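Local coordinates for protein cytochrome c, mono-and diheme variant (Methylophaga aminisulfidivorans MP, PDB 7C90) that probably carries electrons through a covalently attached heme c in the methanol oxidation system of a marine methylotrophic bacterium, at residues A[111-116]-A[120-125]; A[105-110]-A[159-164]; A[36-39]-A[44-47]. All blocks are in the same frame, centred on the assembly; numbering follows the deposited sequence.

Contact 1. Residues A[111-116]-A[120-125]; sequences YPKNAN and LFETIY. With HEC (heme c), chain E.
Asn-114 and Thr-123 meet side chain to side chain where a 3-10 turn, residues 112-115, leads into helix 117-126 of the cytochrome c fold, and both belong to the heme c pocket. Hydrogen bonds carry most of the contact. Thr-123 OG1 donates to Asn-114 OD1 at 2.6 Å, arriving on a lone pair in the carbonyl plane at a C=O...donor angle of 111°, with the two side chains crossing nearly at right angles. Asn-114 ND2 donates to heme propionate O1A at 2.7 Å, and Tyr-111 N supplies O1A with a second N-H at 3.0 Å. Gripped at OD1 and at ND2, the amide is fixed in its rotation. A leucine here would probably leave propionate O1A with one N-H fewer and Thr-123 OG1 without this acceptor. On the backbone, Leu-120 N bonds to Asn-116 O at 3.1 Å; Asn-116 is the N-cap, its OD1 held by Gly-119 N.

One salt bridge joins the two segments on the polar side. Lys-113 starts with CG wedged between its backbone N and carbonyl carbon (chi1 68°) and bends at chi3, a path that brings NZ to 2.8 Å from Glu-122 OE1, 48° out of the carboxylate plane. Lys-118 NZ takes the other oxygen, OE2.

Apolar contacts line the heme side. The CB of Thr-123 splits the tasks: OG1 serves Asn-114, while CG2, anti to the backbone N, lies 3.7 Å from heme C2A. At the next residue, Ile-124 CD1 comes to 3.6 Å from the heme methyl CMB; one turn earlier, Leu-120 CD1 packs against a second methyl, CMA, at 3.4 Å.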
loop_
_atom_site.group_PDB
_atom_site.type_symbol
_atom_site.label_atom_id
_atom_site.label_comp_id
_atom_site.label_asym_id
_atom_site.label_seq_id
_atom_site.Cartn_x
_atom_site.Cartn_y
_atom_site.Cartn_z
ATOM N N TYR A 111 1.840 -16.477 -3.863
ATOM C CA TYR A 111 1.341 -17.793 -3.421
ATOM C C TYR A 111 1.174 -18.677 -4.648
ATOM O O TYR A 111 0.370 -18.388 -5.527
ATOM C CB TYR A 111 0.064 -17.594 -2.609
ATOM C CG TYR A 111 0.162 -16.559 -1.512
ATOM C CD1 TYR A 111 0.744 -16.871 -0.295
ATOM C CD2 TYR A 111 -0.318 -15.278 -1.684
ATOM C CE1 TYR A 111 0.848 -15.932 0.719
ATOM C CE2 TYR A 111 -0.245 -14.334 -0.670
ATOM C CZ TYR A 111 0.326 -14.668 0.543
ATOM O OH TYR A 111 0.443 -13.732 1.531
ATOM N N PRO A 112 1.966 -19.766 -4.779
ATOM C CA PRO A 112 1.922 -20.616 -5.977
ATOM C C PRO A 112 0.558 -21.254 -6.323
ATOM O O PRO A 112 0.241 -21.445 -7.524
ATOM C CB PRO A 112 2.987 -21.704 -5.683
ATOM C CG PRO A 112 3.204 -21.676 -4.179
ATOM C CD PRO A 112 2.929 -20.239 -3.774
ATOM N N LYS A 113 -0.277 -21.535 -5.316
ATOM C CA LYS A 113 -1.644 -22.086 -5.555
ATOM C C LYS A 113 -2.449 -21.136 -6.446
ATOM O O LYS A 113 -3.437 -21.599 -7.019
ATOM C CB LYS A 113 -2.394 -22.320 -4.238
ATOM C CG LYS A 113 -2.775 -21.053 -3.489
ATOM C CD LYS A 113 -3.445 -21.376 -2.157
ATOM C CE LYS A 113 -4.689 -20.566 -1.906
ATOM N NZ LYS A 113 -5.385 -20.924 -0.644
ATOM N N ASN A 114 -2.084 -19.850 -6.541
ATOM C CA ASN A 114 -2.881 -18.865 -7.311
ATOM C C ASN A 114 -2.712 -19.120 -8.821
ATOM O O ASN A 114 -3.487 -18.532 -9.599
ATOM C CB ASN A 114 -2.624 -17.418 -6.865
ATOM C CG ASN A 114 -3.174 -17.162 -5.473
ATOM O OD1 ASN A 114 -4.217 -17.721 -5.103
ATOM N ND2 ASN A 114 -2.479 -16.340 -4.688
ATOM N N ALA A 115 -1.836 -20.046 -9.224
ATOM C CA ALA A 115 -1.713 -20.494 -10.637
ATOM C C ALA A 115 -2.891 -21.400 -11.023
ATOM O O ALA A 115 -3.110 -21.615 -12.252
ATOM C CB ALA A 115 -0.399 -21.193 -10.860
ATOM N N ASN A 116 -3.650 -21.913 -10.047
ATOM C CA ASN A 116 -4.842 -22.743 -10.350
ATOM C C ASN A 116 -6.092 -22.023 -9.819
ATOM O O ASN A 116 -5.962 -21.104 -8.975
ATOM C CB ASN A 116 -4.614 -24.179 -9.868
ATOM C CG ASN A 116 -4.636 -24.334 -8.365
ATOM O OD1 ASN A 116 -5.646 -24.064 -7.706
ATOM N ND2 ASN A 116 -3.513 -24.772 -7.817
ATOM N N LEU A 120 -6.849 -19.461 -6.504
ATOM C CA LEU A 120 -7.201 -18.059 -6.837
ATOM C C LEU A 120 -8.507 -17.697 -6.144
ATOM O O LEU A 120 -8.569 -16.599 -5.565
ATOM C CB LEU A 120 -7.334 -17.897 -8.352
ATOM C CG LEU A 120 -7.607 -16.479 -8.852
ATOM C CD1 LEU A 120 -6.598 -15.486 -8.319
ATOM C CD2 LEU A 120 -7.628 -16.471 -10.374
ATOM N N PHE A 121 -9.526 -18.552 -6.248
ATOM C CA PHE A 121 -10.825 -18.307 -5.579
ATOM C C PHE A 121 -10.545 -18.168 -4.062
ATOM O O PHE A 121 -10.979 -17.186 -3.452
ATOM C CB PHE A 121 -11.829 -19.412 -5.889
ATOM C CG PHE A 121 -13.146 -19.208 -5.202
ATOM C CD1 PHE A 121 -13.355 -19.682 -3.909
ATOM C CD2 PHE A 121 -14.168 -18.523 -5.827
ATOM C CE1 PHE A 121 -14.554 -19.448 -3.253
ATOM C CE2 PHE A 121 -15.378 -18.313 -5.173
ATOM C CZ PHE A 121 -15.563 -18.775 -3.895
ATOM N N GLU A 122 -9.739 -19.059 -3.477
ATOM C CA GLU A 122 -9.466 -19.013 -2.005
ATOM C C GLU A 122 -8.862 -17.666 -1.651
ATOM O O GLU A 122 -9.272 -17.118 -0.633
ATOM C CB GLU A 122 -8.555 -20.147 -1.530
ATOM C CG GLU A 122 -9.234 -21.487 -1.668
ATOM C CD GLU A 122 -8.306 -22.695 -1.703
ATOM O OE1 GLU A 122 -7.110 -22.529 -2.063
ATOM O OE2 GLU A 122 -8.787 -23.808 -1.391
ATOM N N THR A 123 -7.922 -17.166 -2.450
ATOM C CA THR A 123 -7.182 -15.930 -2.123
ATOM C C THR A 123 -8.203 -14.782 -2.163
ATOM O O THR A 123 -8.211 -13.931 -1.265
ATOM C CB THR A 123 -5.969 -15.755 -3.040
ATOM O OG1 THR A 123 -5.028 -16.800 -2.814
ATOM C CG2 THR A 123 -5.303 -14.408 -2.860
ATOM N N ILE A 124 -9.060 -14.752 -3.165
ATOM C CA ILE A 124 -10.053 -13.655 -3.315
ATOM C C ILE A 124 -11.101 -13.797 -2.214
ATOM O O ILE A 124 -11.391 -12.777 -1.508
ATOM C CB ILE A 124 -10.679 -13.641 -4.719
ATOM C CG1 ILE A 124 -9.597 -13.415 -5.780
ATOM C CG2 ILE A 124 -11.766 -12.583 -4.792
ATOM C CD1 ILE A 124 -10.049 -13.708 -7.213
ATOM N N TYR A 125 -11.690 -14.979 -2.074
ATOM C CA TYR A 125 -12.808 -15.182 -1.117
ATOM C C TYR A 125 -12.345 -14.856 0.315
ATOM O O TYR A 125 -13.047 -14.036 0.994
ATOM C CB TYR A 125 -13.378 -16.590 -1.316
ATOM C CG TYR A 125 -14.606 -16.866 -0.516
ATOM C CD1 TYR A 125 -15.866 -16.491 -0.948
ATOM C CD2 TYR A 125 -14.494 -17.463 0.720
ATOM C CE1 TYR A 125 -16.987 -16.723 -0.162
ATOM C CE2 TYR A 125 -15.603 -17.709 1.506
ATOM C CZ TYR A 125 -16.853 -17.343 1.073
ATOM O OH TYR A 125 -17.919 -17.599 1.899
HETATM FE FE HEC E . -5.450 -8.227 -3.966
HETATM C CHA HEC E . -2.663 -10.095 -3.192
HETATM C CHB HEC E . -6.416 -10.552 -6.191
HETATM C CHC HEC E . -8.443 -6.580 -4.301
HETATM C CHD HEC E . -4.142 -5.577 -2.269
HETATM N NA HEC E . -4.671 -10.035 -4.528
HETATM C C1A HEC E . -3.551 -10.632 -4.176
HETATM C C2A HEC E . -3.302 -11.946 -4.804
HETATM C C3A HEC E . -4.455 -12.104 -5.673
HETATM C C4A HEC E . -5.184 -10.830 -5.473
HETATM C CMA HEC E . -4.817 -13.174 -6.643
HETATM C CAA HEC E . -2.185 -12.895 -4.582
HETATM C CBA HEC E . -1.358 -12.770 -5.851
HETATM C CGA HEC E . -0.231 -13.749 -5.879
HETATM O O1A HEC E . -0.308 -14.783 -5.191
HETATM O O2A HEC E . 0.782 -13.418 -6.549
HETATM N NB HEC E . -7.139 -8.537 -5.073
HETATM C C1B HEC E . -7.337 -9.473 -5.962
HETATM C C2B HEC E . -8.627 -9.397 -6.679
HETATM C C3B HEC E . -9.247 -8.220 -6.079
HETATM C C4B HEC E . -8.252 -7.783 -5.112
HETATM C CMB HEC E . -9.135 -10.317 -7.752
HETATM C CAB HEC E . -10.621 -7.628 -6.404
HETATM C CBB HEC E . -11.723 -8.518 -5.944
HETATM N NC HEC E . -6.153 -6.403 -3.394
HETATM C C1C HEC E . -7.397 -5.938 -3.574
HETATM C C2C HEC E . -7.653 -4.588 -3.043
HETATM C C3C HEC E . -6.351 -4.297 -2.430
HETATM C C4C HEC E . -5.512 -5.454 -2.704
HETATM C CMC HEC E . -8.936 -3.839 -3.148
HETATM C CAC HEC E . -6.034 -2.965 -1.800
HETATM C CBC HEC E . -6.997 -2.552 -0.723
HETATM N ND HEC E . -3.686 -7.895 -2.942
HETATM C C1D HEC E . -3.317 -6.782 -2.334
HETATM C C2D HEC E . -2.048 -6.853 -1.638
HETATM C C3D HEC E . -1.591 -8.198 -1.894
HETATM C C4D HEC E . -2.703 -8.735 -2.681
HETATM C CMD HEC E . -1.419 -5.777 -0.837
HETATM C CAD HEC E . -0.398 -8.893 -1.380
HETATM C CBD HEC E . -0.937 -9.667 -0.167
HETATM C CGD HEC E . -0.113 -10.854 0.300
HETATM O O1D HEC E . 1.059 -10.977 -0.096
HETATM O O2D HEC E . -0.598 -11.685 1.115
#

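Contact 2. Residues A[105-110]-A[159-164]. With NA (sodium ion), chain K; NA (sodium ion), chain L; HEC (heme c), chain E.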
loop_
_atom_site.group_PDB
_atom_site.type_symbol
_atom_site.label_atom_id
_atom_site.label_comp_id
_atom_site.label_asym_id
_atom_site.label_seq_id
_atom_site.Cartn_x
_atom_site.Cartn_y
_atom_site.Cartn_z
ATOM N N GLY A 105 -1.382 -10.691 -13.902
ATOM C CA GLY A 105 -1.379 -11.130 -15.315
ATOM C C GLY A 105 -0.122 -11.899 -15.696
ATOM O O GLY A 105 -0.028 -12.376 -16.840
ATOM N N ASP A 106 0.808 -12.043 -14.765
ATOM C CA ASP A 106 2.174 -12.578 -14.977
ATOM C C ASP A 106 2.256 -14.011 -14.455
ATOM O O ASP A 106 1.267 -14.465 -13.844
ATOM C CB ASP A 106 3.181 -11.659 -14.297
ATOM C CG ASP A 106 3.049 -11.590 -12.787
ATOM O OD1 ASP A 106 1.932 -11.923 -12.240
ATOM O OD2 ASP A 106 4.049 -11.171 -12.158
ATOM N N ASP A 107 3.362 -14.717 -14.712
ATOM C CA ASP A 107 3.564 -16.090 -14.178
ATOM C C ASP A 107 4.385 -16.040 -12.890
ATOM O O ASP A 107 4.781 -17.105 -12.433
ATOM C CB ASP A 107 4.207 -17.044 -15.189
ATOM C CG ASP A 107 5.408 -16.483 -15.932
ATOM O OD1 ASP A 107 5.947 -15.445 -15.486
ATOM O OD2 ASP A 107 5.770 -17.075 -16.968
ATOM N N TYR A 108 4.605 -14.858 -12.310
ATOM C CA TYR A 108 5.173 -14.722 -10.946
ATOM C C TYR A 108 4.032 -14.656 -9.931
ATOM O O TYR A 108 3.035 -13.971 -10.180
ATOM C CB TYR A 108 6.076 -13.494 -10.879
ATOM C CG TYR A 108 7.240 -13.545 -11.836
ATOM C CD1 TYR A 108 8.330 -14.359 -11.588
ATOM C CD2 TYR A 108 7.230 -12.791 -12.993
ATOM C CE1 TYR A 108 9.407 -14.391 -12.452
ATOM C CE2 TYR A 108 8.292 -12.825 -13.883
ATOM C CZ TYR A 108 9.390 -13.613 -13.597
ATOM O OH TYR A 108 10.446 -13.620 -14.455
ATOM N N TYR A 109 4.168 -15.375 -8.833
ATOM C CA TYR A 109 3.131 -15.530 -7.774
ATOM C C TYR A 109 3.766 -15.298 -6.391
ATOM O O TYR A 109 4.853 -15.819 -6.082
ATOM C CB TYR A 109 2.463 -16.913 -7.870
ATOM C CG TYR A 109 1.672 -17.130 -9.136
ATOM C CD1 TYR A 109 0.361 -16.689 -9.233
ATOM C CD2 TYR A 109 2.253 -17.699 -10.273
ATOM C CE1 TYR A 109 -0.371 -16.831 -10.399
ATOM C CE2 TYR A 109 1.538 -17.842 -11.456
ATOM C CZ TYR A 109 0.212 -17.427 -11.513
ATOM O OH TYR A 109 -0.525 -17.531 -12.666
ATOM N N THR A 110 3.060 -14.571 -5.540
ATOM C CA THR A 110 3.334 -14.551 -4.095
ATOM C C THR A 110 3.000 -15.928 -3.502
ATOM O O THR A 110 3.805 -16.458 -2.704
ATOM C CB THR A 110 2.574 -13.395 -3.450
ATOM O OG1 THR A 110 2.818 -12.267 -4.290
ATOM C CG2 THR A 110 2.973 -13.186 -2.011
ATOM N N ALA A 159 2.578 -20.426 -21.076
ATOM C CA ALA A 159 1.535 -21.477 -21.069
ATOM C C ALA A 159 1.935 -22.579 -20.087
ATOM O O ALA A 159 1.046 -23.219 -19.513
ATOM C CB ALA A 159 1.361 -22.038 -22.459
ATOM N N ASP A 160 3.233 -22.804 -19.934
ATOM C CA ASP A 160 3.781 -23.927 -19.133
ATOM C C ASP A 160 3.406 -23.726 -17.660
ATOM O O ASP A 160 3.332 -24.715 -16.937
ATOM C CB ASP A 160 5.294 -24.053 -19.340
ATOM C CG ASP A 160 5.728 -23.809 -20.779
ATOM O OD1 ASP A 160 5.738 -22.624 -21.203
ATOM O OD2 ASP A 160 6.029 -24.803 -21.478
ATOM N N LYS A 161 3.225 -22.485 -17.209
ATOM C CA LYS A 161 2.996 -22.201 -15.766
ATOM C C LYS A 161 1.496 -21.966 -15.524
ATOM O O LYS A 161 1.156 -21.802 -14.357
ATOM C CB LYS A 161 3.860 -21.031 -15.283
ATOM C CG LYS A 161 5.363 -21.223 -15.456
ATOM C CD LYS A 161 6.222 -20.359 -14.539
ATOM C CE LYS A 161 7.404 -19.708 -15.237
ATOM N NZ LYS A 161 7.944 -18.557 -14.470
ATOM N N ALA A 162 0.656 -21.987 -16.571
ATOM C CA ALA A 162 -0.786 -21.685 -16.493
ATOM C C ALA A 162 -1.562 -22.927 -16.040
ATOM O O ALA A 162 -2.180 -23.604 -16.895
ATOM C CB ALA A 162 -1.285 -21.177 -17.822
ATOM N N ASP A 163 -1.563 -23.205 -14.735
ATOM C CA ASP A 163 -2.094 -24.480 -14.183
ATOM C C ASP A 163 -3.598 -24.603 -14.449
ATOM O O ASP A 163 -4.045 -25.740 -14.523
ATOM C CB ASP A 163 -1.695 -24.679 -12.719
ATOM C CG ASP A 163 -0.204 -24.926 -12.535
ATOM O OD1 ASP A 163 0.430 -25.464 -13.471
ATOM O OD2 ASP A 163 0.327 -24.574 -11.458
ATOM N N TRP A 164 -4.347 -23.511 -14.643
ATOM C CA TRP A 164 -5.815 -23.536 -14.889
ATOM C C TRP A 164 -6.135 -24.033 -16.314
ATOM O O TRP A 164 -7.281 -24.406 -16.551
ATOM C CB TRP A 164 -6.457 -22.164 -14.620
ATOM C CG TRP A 164 -6.181 -21.124 -15.663
ATOM C CD1 TRP A 164 -6.984 -20.790 -16.719
ATOM C CD2 TRP A 164 -5.001 -20.315 -15.785
ATOM N NE1 TRP A 164 -6.389 -19.822 -17.479
ATOM C CE2 TRP A 164 -5.160 -19.534 -16.955
ATOM C CE3 TRP A 164 -3.830 -20.180 -15.041
ATOM C CZ2 TRP A 164 -4.212 -18.607 -17.367
ATOM C CZ3 TRP A 164 -2.873 -19.281 -15.464
ATOM C CH2 TRP A 164 -3.067 -18.511 -16.613
HETATM NA NA NA K . 0.783 -14.258 -11.332
HETATM NA NA NA L . 2.854 -11.492 -9.581
HETATM FE FE HEC E . -5.450 -8.227 -3.966
HETATM C CHA HEC E . -2.663 -10.095 -3.192
HETATM C CHB HEC E . -6.416 -10.552 -6.191
HETATM C CHC HEC E . -8.443 -6.580 -4.301
HETATM C CHD HEC E . -4.142 -5.577 -2.269
HETATM N NA HEC E . -4.671 -10.035 -4.528
HETATM C C1A HEC E . -3.551 -10.632 -4.176
HETATM C C2A HEC E . -3.302 -11.946 -4.804
HETATM C C3A HEC E . -4.455 -12.104 -5.673
HETATM C C4A HEC E . -5.184 -10.830 -5.473
HETATM C CMA HEC E . -4.817 -13.174 -6.643
HETATM C CAA HEC E . -2.185 -12.895 -4.582
HETATM C CBA HEC E . -1.358 -12.770 -5.851
HETATM C CGA HEC E . -0.231 -13.749 -5.879
HETATM O O1A HEC E . -0.308 -14.783 -5.191
HETATM O O2A HEC E . 0.782 -13.418 -6.549
HETATM N NB HEC E . -7.139 -8.537 -5.073
HETATM C C1B HEC E . -7.337 -9.473 -5.962
HETATM C C2B HEC E . -8.627 -9.397 -6.679
HETATM C C3B HEC E . -9.247 -8.220 -6.079
HETATM C C4B HEC E . -8.252 -7.783 -5.112
HETATM C CMB HEC E . -9.135 -10.317 -7.752
HETATM C CAB HEC E . -10.621 -7.628 -6.404
HETATM C CBB HEC E . -11.723 -8.518 -5.944
HETATM N NC HEC E . -6.153 -6.403 -3.394
HETATM C C1C HEC E . -7.397 -5.938 -3.574
HETATM C C2C HEC E . -7.653 -4.588 -3.043
HETATM C C3C HEC E . -6.351 -4.297 -2.430
HETATM C C4C HEC E . -5.512 -5.454 -2.704
HETATM C CMC HEC E . -8.936 -3.839 -3.148
HETATM C CAC HEC E . -6.034 -2.965 -1.800
HETATM C CBC HEC E . -6.997 -2.552 -0.723
HETATM N ND HEC E . -3.686 -7.895 -2.942
HETATM C C1D HEC E . -3.317 -6.782 -2.334
HETATM C C2D HEC E . -2.048 -6.853 -1.638
HETATM C C3D HEC E . -1.591 -8.198 -1.894
HETATM C C4D HEC E . -2.703 -8.735 -2.681
HETATM C CMD HEC E . -1.419 -5.777 -0.837
HETATM C CAD HEC E . -0.398 -8.893 -1.380
HETATM C CBD HEC E . -0.937 -9.667 -0.167
HETATM C CGD HEC E . -0.113 -10.854 0.300
HETATM O O1D HEC E . 1.059 -10.977 -0.096
HETATM O O2D HEC E . -0.598 -11.685 1.115
HETATM O O HOH W 1 9.057 -16.238 -15.212
HETATM O O HOH W 2 0.795 -18.807 -14.337
HETATM O O HOH W 3 -1.625 -14.549 -12.308
HETATM O O HOH W 4 3.394 -11.741 -7.171
HETATM O O HOH W 5 0.323 -12.807 -9.081
HETATM O O HOH W 6 5.115 -10.011 -9.012
#
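Asp-107 and Lys-161 mark the closest backbone approach of two irregular loops of the cytochrome c fold, their CA atoms 6.3 Å apart; no direct hydrogen bond joins the two. Residues 105-110 bend round a two-sodium site beside a heme propionate, while 159-164 turns sharply in an inverse gamma turn centred on Ala-162.

Side chains and water bridge the gap. Lys-161, bent at chi3, passes its CD and CE obliquely across Asp-107, and NZ ends 3.6 Å from Asp-107 OD2, a long salt bridge. Water 1 closes the same pair, accepting from Lys-161 NZ at 2.7 Å and donating to Asp-107 OD1; OD2 also accepts a hydrogen bond from Ser-158 N. Deeper in, Tyr-109 OH sits 4.1 Å from Trp-164 CZ3, the two side chains crossing at about a right angle, and water 2, in the plane of both rings at their edges, links that hydroxyl weakly onward to Lys-161 O. Arg-152 and Tyr-155 pack round the indole as cation-pi and edge-to-face partners.

On the metal side, Asp-106 OD1 and Tyr-108 O are shared by both ions. The chain K sodium is 2.5 Å from Tyr-108 O, and lies 3.0 Å above one face of the Tyr-109 ring, offset toward its rim. The chain L sodium is gripped by both carboxylate oxygens of Asp-106, OD2 at 2.9 Å, and by Ala-103 O. Waters 4 and 5 connect this ion to the propionate, whose O2A also accepts from Thr-110 N at 2.7 Å in a nearly straight bond, 165° at the hydrogen.

Contact 3. Residues A[36-39]-A[44-47]; sequences FRNT and VLDL
A single beta bridge, Arg-37 with Val-44, closes a short loop in the N-terminal part of the chain ahead of helix 57-65, with Phe-36 and Leu-45 supplying its one cross-link. Leu-45 N donates to Phe-36 O at 2.7 Å, practically straight at the hydrogen (179°) although the donor is tilted 32° from the carbonyl plane. Val-44 CA adds a C-H...O contact to Phe-36 O at 3.4 Å. The touching parts run 115° apart, and regular strand pairing does not develop.

Leu-47 reaches the aromatic ring from above: its CD1 methyl lies over one face of Phe-36, 3.3 Å from CD2, toward the CD2-CE2 side of the ring. The two side chains cross at about a right angle, and the fit is snug. Both also rest on helix 117-126 of the cytochrome c fold, Phe-36 against Lys-118 and Glu-122, Leu-47 against Phe-121 and Tyr-125, and the loop is tied there by Arg-37 N to Glu-122 OE2 and Asp-46 O to Tyr-125 OH.

Leu-45 works farther along. Its CG, set anti to the carbonyl carbon, tucks against the backbone at Asn-38 N, 3.6 Å away, and its CD2 comes to 4.1 Å from Asn-38 CB. The amide end of Asn-38 serves the turn instead, OD1 accepting from Val-40 N and Thr-41 N. At the solvent side the Arg-37 chain, extended from CG to NE, brings NH1 to 3.9 Å from Val-44 CG2; NH1 also makes a weak hydrogen bond to Gly-42 O.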
loop_
_atom_site.group_PDB
_atom_site.type_symbol
_atom_site.label_atom_id
_atom_site.label_comp_id
_atom_site.label_asym_id
_atom_site.label_seq_id
_atom_site.Cartn_x
_atom_site.Cartn_y
_atom_site.Cartn_z
ATOM N N PHE A 36 -11.761 -26.041 0.913
ATOM C CA PHE A 36 -11.244 -24.697 0.561
ATOM C C PHE A 36 -10.532 -24.110 1.779
ATOM O O PHE A 36 -11.109 -24.080 2.854
ATOM C CB PHE A 36 -12.363 -23.804 0.040
ATOM C CG PHE A 36 -12.936 -24.254 -1.273
ATOM C CD1 PHE A 36 -12.364 -23.870 -2.464
ATOM C CD2 PHE A 36 -14.020 -25.101 -1.316
ATOM C CE1 PHE A 36 -12.887 -24.296 -3.669
ATOM C CE2 PHE A 36 -14.536 -25.526 -2.525
ATOM C CZ PHE A 36 -13.970 -25.120 -3.697
ATOM N N ARG A 37 -9.299 -23.655 1.576
ATOM C CA ARG A 37 -8.486 -23.146 2.698
ATOM C C ARG A 37 -7.967 -21.731 2.443
ATOM O O ARG A 37 -7.643 -21.399 1.325
ATOM C CB ARG A 37 -7.318 -24.092 2.980
ATOM C CG ARG A 37 -7.711 -25.537 3.234
ATOM C CD ARG A 37 -6.560 -26.343 3.785
ATOM N NE ARG A 37 -6.926 -27.702 4.144
ATOM C CZ ARG A 37 -7.264 -28.103 5.362
ATOM N NH1 ARG A 37 -7.294 -27.253 6.368
ATOM N NH2 ARG A 37 -7.574 -29.366 5.577
ATOM N N ASN A 38 -7.934 -20.957 3.516
ATOM C CA ASN A 38 -7.364 -19.600 3.602
ATOM C C ASN A 38 -5.885 -19.628 3.157
ATOM O O ASN A 38 -5.104 -20.465 3.621
ATOM C CB ASN A 38 -7.586 -19.045 5.001
ATOM C CG ASN A 38 -7.114 -17.616 5.111
ATOM O OD1 ASN A 38 -5.914 -17.364 5.078
ATOM N ND2 ASN A 38 -8.051 -16.681 5.204
ATOM N N THR A 39 -5.520 -18.707 2.279
ATOM C CA THR A 39 -4.204 -18.629 1.611
ATOM C C THR A 39 -3.082 -18.379 2.637
ATOM O O THR A 39 -1.962 -18.863 2.420
ATOM C CB THR A 39 -4.306 -17.540 0.536
ATOM O OG1 THR A 39 -5.285 -18.017 -0.388
ATOM C CG2 THR A 39 -2.969 -17.266 -0.111
ATOM N N VAL A 44 -9.940 -23.541 7.235
ATOM C CA VAL A 44 -11.021 -23.911 6.285
ATOM C C VAL A 44 -11.887 -22.686 6.029
ATOM O O VAL A 44 -12.208 -21.961 6.977
ATOM C CB VAL A 44 -11.858 -25.097 6.799
ATOM C CG1 VAL A 44 -13.136 -25.272 5.982
ATOM C CG2 VAL A 44 -11.015 -26.367 6.811
ATOM N N LEU A 45 -12.214 -22.474 4.758
ATOM C CA LEU A 45 -13.140 -21.427 4.303
ATOM C C LEU A 45 -14.529 -22.068 4.273
ATOM O O LEU A 45 -14.668 -23.126 3.635
ATOM C CB LEU A 45 -12.713 -20.941 2.914
ATOM C CG LEU A 45 -11.410 -20.143 2.836
ATOM C CD1 LEU A 45 -11.138 -19.717 1.393
ATOM C CD2 LEU A 45 -11.441 -18.909 3.722
ATOM N N ASP A 46 -15.447 -21.496 5.043
ATOM C CA ASP A 46 -16.907 -21.744 5.047
ATOM C C ASP A 46 -17.521 -20.942 3.894
ATOM O O ASP A 46 -17.666 -19.721 4.014
ATOM C CB ASP A 46 -17.512 -21.339 6.400
ATOM C CG ASP A 46 -19.001 -21.655 6.553
ATOM O OD1 ASP A 46 -19.642 -22.010 5.539
ATOM O OD2 ASP A 46 -19.515 -21.543 7.698
ATOM N N LEU A 47 -17.870 -21.606 2.808
ATOM C CA LEU A 47 -18.311 -20.930 1.567
ATOM C C LEU A 47 -19.753 -20.424 1.692
ATOM O O LEU A 47 -20.143 -19.597 0.850
ATOM C CB LEU A 47 -18.119 -21.914 0.410
ATOM C CG LEU A 47 -16.659 -22.199 0.070
ATOM C CD1 LEU A 47 -16.538 -22.922 -1.258
ATOM C CD2 LEU A 47 -15.848 -20.931 0.010
#

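How the contacts relate
Along the chain contact 3 closes first; contact 1 then follows nested inside the long loop that contact 2 closes. The centre of contact 1 lies about 11 Å from each of the others, whose own centres are about 22 Å apart without touching. Helix 117-126 joins contacts 1 and 3: Thr-123 OG1 probably hydrogen-bonds Thr-39 OG1, and Tyr-125 OH does the same with Asp-46 O. Toward contact 2, Ala-115 packs on Trp-164, and Asn-114 on the ring of Tyr-109. Contacts 1 and 2 hold the two oxygens of one heme propionate, which ties the heme pocket to the sodium site, while contact 3 joins the N-terminal loop to the same pocket through helix 117-126.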